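Local coordinates for D-threo-3-hydroxyaspartate dehydratase (Delftia, PDB 3WQC), which uses pyridoxal 5'-phosphate and a divalent metal ion to deaminate D-threo-3-hydroxyaspartate to oxaloacetate and ammonia, and also dehydrates D-serine, at residues V311-L314 / Q315-M319; V260-A263 / E264-A267; Q38-M41 / D42-V46; V24-L27 / D28-Q31. All coordinates share one frame; numbering follows the deposited sequence.

All four contacts are local, each within one continuous run of chain. Contacts 3 and 4 share helix 27-44: contact 4 caps its start after strand 22-26 and contact 3 ends it, with centres 21 Å apart. Both are partly buried, as is contact 1, a hairpin turn in the putative serine dehydratase domain; contact 2 is a surface turn leading into strand 268-278. An aspartate accepts from main-chain N-H groups in contacts 1, 2 and 4, whereas in contact 3 Asp42 takes a side-chain amide. Contacts 2 and 4 join directly, Arg29 NH1 lying 2.8 Å from Val266 O, while contact 1 meets contact 4 by packing between Gly316 and Arg29.

Contact 1 of 4, residues V311-L314 / Q315-M319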
ATOM      1  N   VAL B 311      -8.522  17.208   2.023  1.00 19.02           N
ATOM      2  CA  VAL B 311      -7.416  18.207   2.038  1.00 20.20           C
ATOM      3  C   VAL B 311      -7.521  19.078   3.306  1.00 17.17           C
ATOM      4  O   VAL B 311      -8.690  19.582   3.632  1.00 20.87           O
ATOM      5  CB  VAL B 311      -7.558  19.087   0.804  1.00 18.56           C
ATOM      6  CG1 VAL B 311      -6.576  20.275   0.879  1.00 20.69           C
ATOM      7  CG2 VAL B 311      -7.333  18.253  -0.455  1.00 19.97           C
ATOM      8  N   CYS B 312      -6.415  19.343   3.978  1.00 18.42           N
ATOM      9  CA  CYS B 312      -6.330  20.270   5.083  1.00 21.54           C
ATOM     10  C   CYS B 312      -5.194  21.214   4.754  1.00 22.11           C
ATOM     11  O   CYS B 312      -4.281  20.892   3.932  1.00 20.11           O
ATOM     12  CB  CYS B 312      -5.921  19.535   6.374  1.00 20.55           C
ATOM     13  SG  CYS B 312      -7.100  18.255   6.821  1.00 23.97           S
ATOM     14  N   ASP B 313      -5.195  22.378   5.394  1.00 23.03           N
ATOM     15  CA  ASP B 313      -4.058  23.284   5.218  1.00 21.58           C
ATOM     16  C   ASP B 313      -2.840  22.786   6.015  1.00 23.57           C
ATOM     17  O   ASP B 313      -2.908  21.730   6.737  1.00 23.24           O
ATOM     18  CB  ASP B 313      -4.497  24.702   5.547  1.00 27.40           C
ATOM     19  CG  ASP B 313      -4.954  24.898   7.017  1.00 29.43           C
ATOM     20  OD1 ASP B 313      -4.497  24.089   7.882  1.00 28.37           O
ATOM     21  OD2 ASP B 313      -5.692  25.926   7.288  1.00 34.16           O
ATOM     22  N   LEU B 314      -1.738  23.536   5.944  1.00 24.92           N
ATOM     23  CA  LEU B 314      -0.518  23.175   6.657  1.00 22.26           C
ATOM     24  C   LEU B 314      -0.716  23.064   8.156  1.00 22.69           C
ATOM     25  O   LEU B 314       0.022  22.316   8.839  1.00 24.75           O
ATOM     26  CB  LEU B 314       0.611  24.163   6.297  1.00 21.98           C
ATOM     27  CG  LEU B 314       2.022  23.872   6.805  1.00 26.85           C
ATOM     28  CD1 LEU B 314       2.505  22.438   6.405  1.00 27.36           C
ATOM     29  CD2 LEU B 314       2.936  24.976   6.209  1.00 29.62           C
ATOM     30  N   GLN B 315      -1.688  23.808   8.677  1.00 25.84           N
ATOM     31  CA  GLN B 315      -1.947  23.845  10.113  1.00 28.35           C
ATOM     32  C   GLN B 315      -2.879  22.694  10.506  1.00 27.38           C
ATOM     33  O   GLN B 315      -3.187  22.452  11.691  1.00 29.91           O
ATOM     34  CB  GLN B 315      -2.546  25.200  10.470  1.00 32.37           C
ATOM     35  CG  GLN B 315      -1.539  26.359  10.317  1.00 39.61           C
ATOM     36  CD  GLN B 315      -1.309  26.793   8.851  1.00 51.91           C
ATOM     37  OE1 GLN B 315      -2.229  26.792   8.017  1.00 44.27           O
ATOM     38  NE2 GLN B 315      -0.069  27.171   8.531  1.00 48.30           N
ATOM     39  N   GLY B 316      -3.266  21.916   9.516  1.00 24.87           N
ATOM     40  CA  GLY B 316      -3.994  20.709   9.809  1.00 28.02           C
ATOM     41  C   GLY B 316      -5.512  20.908   9.864  1.00 27.77           C
ATOM     42  O   GLY B 316      -6.272  19.961  10.198  1.00 28.79           O
ATOM     43  N   ARG B 317      -5.976  22.076   9.486  1.00 26.43           N
ATOM     44  CA  ARG B 317      -7.415  22.347   9.482  1.00 28.08           C
ATOM     45  C   ARG B 317      -8.060  21.954   8.160  1.00 27.41           C
ATOM     46  O   ARG B 317      -7.606  22.276   7.070  1.00 29.71           O
ATOM     47  CB  ARG B 317      -7.712  23.793   9.746  1.00 33.13           C
ATOM     48  CG  ARG B 317      -6.945  24.446  10.845  1.00 38.20           C
ATOM     49  CD  ARG B 317      -7.508  25.867  10.938  1.00 51.42           C
ATOM     50  NE  ARG B 317      -6.590  26.812  11.536  1.00 75.30           N
ATOM     51  CZ  ARG B 317      -5.693  27.506  10.851  1.00 59.90           C
ATOM     52  NH1 ARG B 317      -5.583  27.348   9.563  1.00 56.81           N
ATOM     53  NH2 ARG B 317      -4.897  28.347  11.469  1.00 70.88           N
ATOM     54  N   VAL B 318      -9.178  21.318   8.248  1.00 25.24           N
ATOM     55  CA  VAL B 318      -9.866  20.871   7.049  1.00 23.04           C
ATOM     56  C   VAL B 318     -10.220  22.024   6.114  1.00 23.92           C
ATOM     57  O   VAL B 318     -10.705  23.086   6.551  1.00 28.67           O
ATOM     58  CB  VAL B 318     -11.142  20.138   7.499  1.00 24.89           C
ATOM     59  CG1 VAL B 318     -12.121  19.971   6.331  1.00 29.06           C
ATOM     60  CG2 VAL B 318     -10.686  18.790   8.142  1.00 29.54           C
ATOM     61  N   MET B 319     -10.056  21.780   4.810  1.00 26.23           N
ATOM     62  CA  MET B 319     -10.467  22.717   3.771  1.00 26.77           C
ATOM     63  C   MET B 319     -11.707  22.147   3.086  1.00 26.55           C
ATOM     64  O   MET B 319     -11.618  21.326   2.141  1.00 23.54           O
ATOM     65  CB  MET B 319      -9.326  22.994   2.753  1.00 28.20           C
ATOM     66  CG  MET B 319      -8.186  23.729   3.390  1.00 28.42           C
ATOM     67  SD  MET B 319      -6.840  24.017   2.185  1.00 32.24           S
ATOM     68  CE  MET B 319      -7.514  25.465   1.347  1.00 32.92           C
TER
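Cys312 and Val318 form an antiparallel non-hydrogen-bonded pair with CA atoms 4.1 Å apart, the chain reversing through a type I beta turn from Asp313 to Gly316. This is a beta hairpin whose first strand, 310-312, also pairs with strand 354-358 of the mixed sheet. Met319 N to Val311 O and Asp313 N to Arg317 O are the bonds between its arms, and Gly316 N closes the turn on Asp313 O at 2.8 Å. With its positive phi, Gly316 takes a backbone shape in which a CB would collide with the preceding carbonyl oxygen.

The Asp313 carboxylate braces the loop from within. Its CG sits between the backbone N and carbonyl carbon (chi1 63°), which folds OD1 over the turn; there it accepts from Arg317 N at 3.0 Å, from above the carboxylate plane, and weakly from Gln315 N. On the strand side, Val311 CG1 meets Met319 SD at 4.0 Å, and Cys312 SG touches Val318 CG2. The guanidinium of Arg317 stands nearly upright to the carboxylate, their planes 82° apart, with Gln315 CB against one of its faces. At its edge, Arg317 NH1 makes a salt bridge to Asp313 OD2 at 2.7 Å, though the hydrogen bond within it is weak, bent to 122°.

Contact 2 of 4, residues V260-A263 / E264-A267; sequences VCAA and EDVA
Ala262 meets Asp265 through two bonds running in opposite directions. Ala262 N donates to Asp265 OD2 at 2.8 Å in an almost straight line (176°), while Asp265 N returns a bond to Ala262 O, also at 2.8 Å. Both the N-H and the C=O of Ala262 are thereby satisfied by one residue. The carboxylate is approached from above its plane, 43° out of it, and CG lies anti to the carbonyl carbon, a torsion that swings OD2 back toward the start of the turn. There OD2 also packs 3.6 Å from Cys261 CB.

One residue further on, Val266 N donates to Ala263 O at 3.0 Å. These successive i to i+3 backbone bonds mark a short 3-10 turn, which lies between helix 253-258 and strand 268-278; Asp265 reaches back from within it to the N-H of Ala262, just ahead of the turn. Both carbonyl oxygens receive their donors from well above the C=O plane.

Three further carbonyl oxygens are met by helix 27-44: Val260 O takes Arg36 NH1, Asp265 O takes Asn33 ND2, and Val266 O takes Arg29 NH1. Glu264 bends at chi2 and lays its carboxylate beside Ala262, with OE2 3.6 Å from Ala262 CB. Ala263 and Val266 both pack on Leu358 of strand 354-358, and Val266 CG2 lies 3.4 Å from Ala263 O.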
ATOM      1  N   VAL B 260     -17.776   7.387  14.979  1.00 19.54           N
ATOM      2  CA  VAL B 260     -17.122   7.194  16.280  1.00 19.80           C
ATOM      3  C   VAL B 260     -16.018   8.227  16.504  1.00 19.33           C
ATOM      4  O   VAL B 260     -15.414   8.255  17.603  1.00 23.95           O
ATOM      5  CB  VAL B 260     -16.639   5.763  16.470  1.00 21.61           C
ATOM      6  CG1 VAL B 260     -17.882   4.794  16.429  1.00 26.81           C
ATOM      7  CG2 VAL B 260     -15.584   5.395  15.421  1.00 25.00           C
ATOM      8  N   CYS B 261     -15.789   9.150  15.537  1.00 20.89           N
ATOM      9  CA  CYS B 261     -14.873  10.247  15.824  1.00 21.68           C
ATOM     10  C   CYS B 261     -15.302  11.374  14.854  1.00 21.70           C
ATOM     11  O   CYS B 261     -16.122  11.183  13.937  1.00 23.48           O
ATOM     12  CB  CYS B 261     -13.388   9.862  15.555  1.00 20.92           C
ATOM     13  SG  CYS B 261     -12.995   9.555  13.842  1.00 22.16           S
ATOM     14  N   ALA B 262     -14.670  12.523  15.004  1.00 24.79           N
ATOM     15  CA  ALA B 262     -14.813  13.628  14.021  1.00 28.03           C
ATOM     16  C   ALA B 262     -13.525  13.725  13.234  1.00 25.51           C
ATOM     17  O   ALA B 262     -12.501  13.218  13.700  1.00 24.91           O
ATOM     18  CB  ALA B 262     -14.987  14.911  14.755  1.00 29.73           C
ATOM     19  N   ALA B 263     -13.547  14.471  12.122  1.00 22.83           N
ATOM     20  CA  ALA B 263     -12.320  14.658  11.349  1.00 24.48           C
ATOM     21  C   ALA B 263     -11.198  15.336  12.205  1.00 23.06           C
ATOM     22  O   ALA B 263     -10.017  14.992  12.059  1.00 25.63           O
ATOM     23  CB  ALA B 263     -12.630  15.457  10.079  1.00 27.12           C
ATOM     24  N   GLU B 264     -11.575  16.218  13.162  1.00 27.33           N
ATOM     25  CA  GLU B 264     -10.628  16.848  14.053  1.00 26.88           C
ATOM     26  C   GLU B 264      -9.984  15.882  15.031  1.00 28.37           C
ATOM     27  O   GLU B 264      -8.999  16.302  15.699  1.00 29.39           O
ATOM     28  CB  GLU B 264     -11.239  18.022  14.893  1.00 35.70           C
ATOM     29  CG  GLU B 264     -12.021  19.083  14.175  1.00 51.16           C
ATOM     30  CD  GLU B 264     -13.514  18.738  14.149  1.00 69.79           C
ATOM     31  OE1 GLU B 264     -14.274  19.240  15.036  1.00164.66           O
ATOM     32  OE2 GLU B 264     -13.912  17.949  13.241  1.00 36.75           O
ATOM     33  N   ASP B 265     -10.486  14.616  15.135  1.00 24.14           N
ATOM     34  CA  ASP B 265      -9.781  13.623  15.977  1.00 24.51           C
ATOM     35  C   ASP B 265      -8.747  12.824  15.189  1.00 18.07           C
ATOM     36  O   ASP B 265      -7.998  12.056  15.854  1.00 20.56           O
ATOM     37  CB  ASP B 265     -10.797  12.620  16.622  1.00 23.89           C
ATOM     38  CG  ASP B 265     -11.915  13.350  17.364  1.00 32.03           C
ATOM     39  OD1 ASP B 265     -11.622  14.419  17.966  1.00 39.88           O
ATOM     40  OD2 ASP B 265     -13.109  12.962  17.318  1.00 30.19           O
ATOM     41  N   VAL B 266      -8.624  13.021  13.871  1.00 20.37           N
ATOM     42  CA  VAL B 266      -7.751  12.179  13.050  1.00 16.77           C
ATOM     43  C   VAL B 266      -6.328  12.689  13.247  1.00 15.46           C
ATOM     44  O   VAL B 266      -6.034  13.872  12.953  1.00 20.37           O
ATOM     45  CB  VAL B 266      -8.202  12.218  11.577  1.00 16.20           C
ATOM     46  CG1 VAL B 266      -7.256  11.424  10.660  1.00 19.07           C
ATOM     47  CG2 VAL B 266      -9.612  11.653  11.407  1.00 19.94           C
ATOM     48  N   ALA B 267      -5.483  11.833  13.829  1.00 15.61           N
ATOM     49  CA  ALA B 267      -4.122  12.201  14.233  1.00 15.45           C
ATOM     50  C   ALA B 267      -3.105  11.993  13.117  1.00 16.09           C
ATOM     51  O   ALA B 267      -1.990  12.428  13.250  1.00 18.24           O
ATOM     52  CB  ALA B 267      -3.760  11.495  15.562  1.00 17.14           C
TER

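Contact 3 of 4, residues Q38-M41 / D42-V46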
ATOM      1  N   GLN B  38      -8.541   4.265  26.632  1.00 18.86           N
ATOM      2  CA  GLN B  38      -8.147   3.642  27.890  1.00 20.13           C
ATOM      3  C   GLN B  38      -9.190   4.008  28.948  1.00 22.32           C
ATOM      4  O   GLN B  38      -9.578   3.153  29.782  1.00 22.31           O
ATOM      5  CB  GLN B  38      -6.760   4.070  28.384  1.00 22.05           C
ATOM      6  CG  GLN B  38      -6.254   3.288  29.614  1.00 24.81           C
ATOM      7  CD  GLN B  38      -6.103   1.781  29.339  1.00 25.69           C
ATOM      8  OE1 GLN B  38      -5.357   1.380  28.447  1.00 23.43           O
ATOM      9  NE2 GLN B  38      -6.793   0.903  30.138  1.00 22.85           N
ATOM     10  N   GLN B  39      -9.641   5.283  28.989  1.00 22.70           N
ATOM     11  CA  GLN B  39     -10.627   5.668  30.010  1.00 23.90           C
ATOM     12  C   GLN B  39     -11.936   4.858  29.826  1.00 22.00           C
ATOM     13  O   GLN B  39     -12.625   4.510  30.797  1.00 25.71           O
ATOM     14  CB  GLN B  39     -10.931   7.188  29.912  1.00 28.56           C
ATOM     15  CG  GLN B  39      -9.708   7.936  30.404  1.00 37.52           C
ATOM     16  CD  GLN B  39      -9.689   9.416  30.098  1.00 51.39           C
ATOM     17  OE1 GLN B  39     -10.669  10.001  29.540  1.00 53.45           O
ATOM     18  NE2 GLN B  39      -8.550  10.071  30.468  1.00 49.83           N
ATOM     19  N   ARG B  40     -12.354   4.638  28.591  1.00 24.95           N
ATOM     20  CA  ARG B  40     -13.589   3.916  28.347  1.00 24.86           C
ATOM     21  C   ARG B  40     -13.454   2.482  28.844  1.00 23.44           C
ATOM     22  O   ARG B  40     -14.390   1.926  29.501  1.00 24.65           O
ATOM     23  CB  ARG B  40     -14.029   3.956  26.870  1.00 24.08           C
ATOM     24  CG  ARG B  40     -15.316   3.205  26.752  1.00 30.99           C
ATOM     25  CD  ARG B  40     -15.926   3.443  25.447  1.00 37.33           C
ATOM     26  NE  ARG B  40     -17.339   3.576  25.634  1.00 63.98           N
ATOM     27  CZ  ARG B  40     -18.253   2.600  25.636  1.00 84.51           C
ATOM     28  NH1 ARG B  40     -19.503   3.064  25.841  1.00 63.71           N
ATOM     29  NH2 ARG B  40     -17.962   1.232  25.428  1.00 48.78           N
ATOM     30  N   MET B  41     -12.313   1.863  28.562  1.00 19.61           N
ATOM     31  CA  MET B  41     -12.101   0.481  29.054  1.00 21.84           C
ATOM     32  C   MET B  41     -12.010   0.388  30.584  1.00 23.17           C
ATOM     33  O   MET B  41     -12.591  -0.514  31.192  1.00 24.22           O
ATOM     34  CB  MET B  41     -10.901  -0.166  28.411  1.00 21.03           C
ATOM     35  CG  MET B  41     -11.018  -0.195  26.865  1.00 26.13           C
ATOM     36  SD  MET B  41     -12.516  -1.055  26.318  1.00 25.67           S
ATOM     37  CE  MET B  41     -13.600   0.223  25.777  1.00 29.30           C
ATOM     38  N   ASP B  42     -11.371   1.381  31.228  1.00 22.17           N
ATOM     39  CA  ASP B  42     -11.286   1.445  32.698  1.00 27.04           C
ATOM     40  C   ASP B  42     -12.713   1.574  33.228  1.00 28.23           C
ATOM     41  O   ASP B  42     -13.075   0.850  34.201  1.00 31.37           O
ATOM     42  CB  ASP B  42     -10.447   2.638  33.101  1.00 26.31           C
ATOM     43  CG  ASP B  42      -8.967   2.455  32.823  1.00 29.73           C
ATOM     44  OD1 ASP B  42      -8.466   1.338  32.565  1.00 29.08           O
ATOM     45  OD2 ASP B  42      -8.280   3.492  32.847  1.00 33.85           O
ATOM     46  N   ALA B  43     -13.569   2.365  32.543  1.00 25.72           N
ATOM     47  CA  ALA B  43     -14.959   2.569  33.021  1.00 34.00           C
ATOM     48  C   ALA B  43     -15.783   1.255  32.940  1.00 28.08           C
ATOM     49  O   ALA B  43     -16.692   1.021  33.783  1.00 32.26           O
ATOM     50  CB  ALA B  43     -15.651   3.702  32.270  1.00 29.59           C
ATOM     51  N   GLN B  44     -15.465   0.432  31.926  1.00 28.21           N
ATOM     52  CA  GLN B  44     -16.065  -0.887  31.667  1.00 27.63           C
ATOM     53  C   GLN B  44     -15.422  -1.986  32.567  1.00 24.31           C
ATOM     54  O   GLN B  44     -15.999  -3.082  32.676  1.00 34.79           O
ATOM     55  CB  GLN B  44     -16.002  -1.293  30.169  1.00 28.69           C
ATOM     56  CG  GLN B  44     -16.747  -0.385  29.189  1.00 29.61           C
ATOM     57  CD  GLN B  44     -18.235  -0.671  29.159  1.00 35.99           C
ATOM     58  OE1 GLN B  44     -18.779  -1.235  30.060  1.00 43.10           O
ATOM     59  NE2 GLN B  44     -18.881  -0.316  28.077  1.00 40.16           N
ATOM     60  N   GLY B  45     -14.333  -1.689  33.296  1.00 26.19           N
ATOM     61  CA  GLY B  45     -13.559  -2.699  34.097  1.00 28.35           C
ATOM     62  C   GLY B  45     -12.949  -3.801  33.229  1.00 24.36           C
ATOM     63  O   GLY B  45     -12.893  -4.972  33.722  1.00 27.95           O
ATOM     64  N   VAL B  46     -12.529  -3.509  31.974  1.00 23.59           N
ATOM     65  CA  VAL B  46     -11.855  -4.495  31.180  1.00 19.65           C
ATOM     66  C   VAL B  46     -10.425  -4.029  30.854  1.00 18.04           C
ATOM     67  O   VAL B  46     -10.154  -2.759  30.822  1.00 22.08           O
ATOM     68  CB  VAL B  46     -12.635  -4.867  29.883  1.00 21.50           C
ATOM     69  CG1 VAL B  46     -14.007  -5.367  30.291  1.00 25.75           C
ATOM     70  CG2 VAL B  46     -12.794  -3.657  28.927  1.00 21.95           C
TER
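The last turn of helix 27-44 closes here in a Schellman motif, in which Val46 N donates to Met41 O at 3.1 Å and Gly45 N to Asp42 O at 3.0 Å. Gly45, with positive phi, is the first residue to leave helical geometry. Upstream, Gln38 O receives Asp42 N in a regular helical bond, and the same two residues are tied again by their side chains. Gln38 NE2 reaches Asp42 OD1 at 3.0 Å (161°), the oxygen lying in the amide plane but being met from above its own carboxylate plane. The bend at chi2 of Gln38 (61°) turns its amide along the helix to this carboxylate. An alanine at Gln38 would remove the amide and is likely to leave Asp42 OD1 without this donor and its carboxylate freer to rotate.

Arg40 and Gln44 lie side by side, pointing the same way with their flat groups 73° apart. They do not bond to each other; Arg40 NH2 instead donates to Ala234 O, and Gln44 NE2 weakly to Ser235 O. On the buried side, Met41 SD packs 3.7 Å from Val46 CG2, and both residues touch Val243 of strand 242-243. A glycine at the first non-helical position, with an apolar contact across the cap, is typical of the Schellman motif, which here leads to strand 47-48 of the TIM-barrel-type domain.

Contact 4 of 4, residues V24-L27 / D28-Q31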
ATOM      1  N   VAL B  24       2.460  12.227   9.011  1.00 15.07           N
ATOM      2  CA  VAL B  24       2.670  13.075  10.165  1.00 15.11           C
ATOM      3  C   VAL B  24       1.679  12.612  11.252  1.00 14.20           C
ATOM      4  O   VAL B  24       0.444  12.540  10.985  1.00 15.63           O
ATOM      5  CB  VAL B  24       2.359  14.540   9.770  1.00 14.37           C
ATOM      6  CG1 VAL B  24       2.412  15.415  11.040  1.00 16.11           C
ATOM      7  CG2 VAL B  24       3.427  14.989   8.721  1.00 19.14           C
ATOM      8  N   ILE B  25       2.217  12.331  12.461  1.00 15.27           N
ATOM      9  CA  ILE B  25       1.309  12.064  13.587  1.00 14.16           C
ATOM     10  C   ILE B  25       1.247  13.352  14.454  1.00 14.86           C
ATOM     11  O   ILE B  25       2.275  13.805  14.964  1.00 18.18           O
ATOM     12  CB  ILE B  25       1.865  10.934  14.508  1.00 15.40           C
ATOM     13  CG1 ILE B  25       1.984   9.601  13.763  1.00 15.29           C
ATOM     14  CG2 ILE B  25       0.916  10.765  15.739  1.00 18.63           C
ATOM     15  CD1 ILE B  25       2.795   8.583  14.604  1.00 16.73           C
ATOM     16  N   ASP B  26       0.019  13.886  14.614  1.00 16.50           N
ATOM     17  CA  ASP B  26      -0.188  15.031  15.518  1.00 19.81           C
ATOM     18  C   ASP B  26      -0.217  14.410  16.953  1.00 17.19           C
ATOM     19  O   ASP B  26      -1.180  13.692  17.306  1.00 20.33           O
ATOM     20  CB  ASP B  26      -1.519  15.710  15.165  1.00 20.22           C
ATOM     21  CG  ASP B  26      -1.904  16.857  16.149  1.00 25.83           C
ATOM     22  OD1 ASP B  26      -1.771  16.808  17.371  1.00 26.00           O
ATOM     23  OD2 ASP B  26      -2.346  17.849  15.660  1.00 46.44           O
ATOM     24  N   LEU B  27       0.879  14.536  17.699  1.00 17.47           N
ATOM     25  CA  LEU B  27       0.993  13.850  18.999  1.00 17.94           C
ATOM     26  C   LEU B  27      -0.090  14.247  19.970  1.00 22.34           C
ATOM     27  O   LEU B  27      -0.542  13.388  20.751  1.00 21.73           O
ATOM     28  CB  LEU B  27       2.370  14.032  19.647  1.00 21.45           C
ATOM     29  CG  LEU B  27       3.490  13.331  18.821  1.00 19.20           C
ATOM     30  CD1 LEU B  27       4.835  13.778  19.371  1.00 22.36           C
ATOM     31  CD2 LEU B  27       3.302  11.774  18.969  1.00 21.87           C
ATOM     32  N   ASP B  28      -0.527  15.503  19.966  1.00 22.55           N
ATOM     33  CA  ASP B  28      -1.565  15.901  20.926  1.00 24.82           C
ATOM     34  C   ASP B  28      -2.888  15.184  20.608  1.00 21.04           C
ATOM     35  O   ASP B  28      -3.576  14.698  21.538  1.00 25.44           O
ATOM     36  CB  ASP B  28      -1.707  17.444  20.913  1.00 26.79           C
ATOM     37  CG  ASP B  28      -0.468  18.185  21.647  1.00 52.43           C
ATOM     38  OD1 ASP B  28       0.668  17.626  21.929  1.00 51.55           O
ATOM     39  OD2 ASP B  28      -0.636  19.383  21.946  1.00 70.98           O
ATOM     40  N   ARG B  29      -3.241  15.063  19.288  1.00 20.27           N
ATOM     41  CA  ARG B  29      -4.475  14.309  18.930  1.00 21.34           C
ATOM     42  C   ARG B  29      -4.293  12.844  19.248  1.00 20.15           C
ATOM     43  O   ARG B  29      -5.242  12.206  19.759  1.00 19.42           O
ATOM     44  CB  ARG B  29      -4.770  14.410  17.443  1.00 18.75           C
ATOM     45  CG  ARG B  29      -5.249  15.815  17.081  1.00 20.03           C
ATOM     46  CD  ARG B  29      -5.587  15.891  15.591  1.00 22.78           C
ATOM     47  NE  ARG B  29      -6.099  17.236  15.227  1.00 24.59           N
ATOM     48  CZ  ARG B  29      -6.711  17.476  14.054  1.00 24.66           C
ATOM     49  NH1 ARG B  29      -6.972  16.487  13.144  1.00 24.55           N
ATOM     50  NH2 ARG B  29      -7.153  18.696  13.815  1.00 28.21           N
ATOM     51  N   MET B  30      -3.100  12.291  18.975  1.00 17.30           N
ATOM     52  CA  MET B  30      -2.840  10.833  19.269  1.00 17.13           C
ATOM     53  C   MET B  30      -2.998  10.606  20.802  1.00 19.14           C
ATOM     54  O   MET B  30      -3.700   9.621  21.227  1.00 19.55           O
ATOM     55  CB  MET B  30      -1.441  10.395  18.883  1.00 17.91           C
ATOM     56  CG  MET B  30      -1.177   8.912  19.109  1.00 19.11           C
ATOM     57  SD  MET B  30       0.562   8.488  18.993  1.00 19.07           S
ATOM     58  CE  MET B  30       1.283   9.138  20.550  1.00 20.55           C
ATOM     59  N   GLN B  31      -2.465  11.483  21.642  1.00 20.31           N
ATOM     60  CA  GLN B  31      -2.621  11.289  23.103  1.00 19.44           C
ATOM     61  C   GLN B  31      -4.057  11.392  23.556  1.00 22.60           C
ATOM     62  O   GLN B  31      -4.470  10.612  24.440  1.00 24.41           O
ATOM     63  CB  GLN B  31      -1.800  12.335  23.828  1.00 26.93           C
ATOM     64  CG  GLN B  31      -0.395  11.823  23.851  1.00 35.55           C
ATOM     65  CD  GLN B  31      -0.170  10.501  24.688  1.00 35.88           C
ATOM     66  OE1 GLN B  31       0.791   9.908  24.479  1.00 42.44           O
ATOM     67  NE2 GLN B  31      -1.037  10.151  25.647  1.00 44.59           N
TER
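Asp26 OD1 accepts from Arg29 N at 3.0 Å (163°) at the first turn of helix 27-44, and Asp28 N lies close to the same oxygen at 3.2 Å. Asp26 is the N-cap, the last residue of strand 22-26. Its CG stands opposite the backbone N, which brings the carboxylate across the helix start, and Arg29 N meets OD1 from above the carboxylate plane, 47° out of it. The main chain follows with Met30 N to Asp26 O at 2.9 Å and Gln31 N to Leu27 O at 2.8 Å.

The extended chain of Arg29 runs alongside the carboxylate, with Arg29 CG 3.6 Å from Asp26 CG. Although the two planes are only 23° apart, Asp26 OD2 lies well off the guanidinium plane, 3.8 Å from Arg29 NE, so this long salt bridge rests on charge alone. The hydrogen-bonded partner of Arg29 NH1 is Val266 O.

Met30, itself buried, packs between Ile25 of the strand and Leu27 at the helix start. Its CB touches Ile25 CG2, while its methyl CE lies 3.7 Å from Leu27 CD2, the side chains of Met30 and Leu27 running alongside each other. Ile25 and Leu27 continue onto Trp384 of strand 381-385, and Met30 packs on Ala63 of helix 58-66.

Replacing Asp26 by a leucine would probably leave Arg29 N without its capping acceptor and the arginine without its nearby negative charge. A carboxylate at this end of the helix is likely to be stabilised as an anion by the helix dipole and by Arg29.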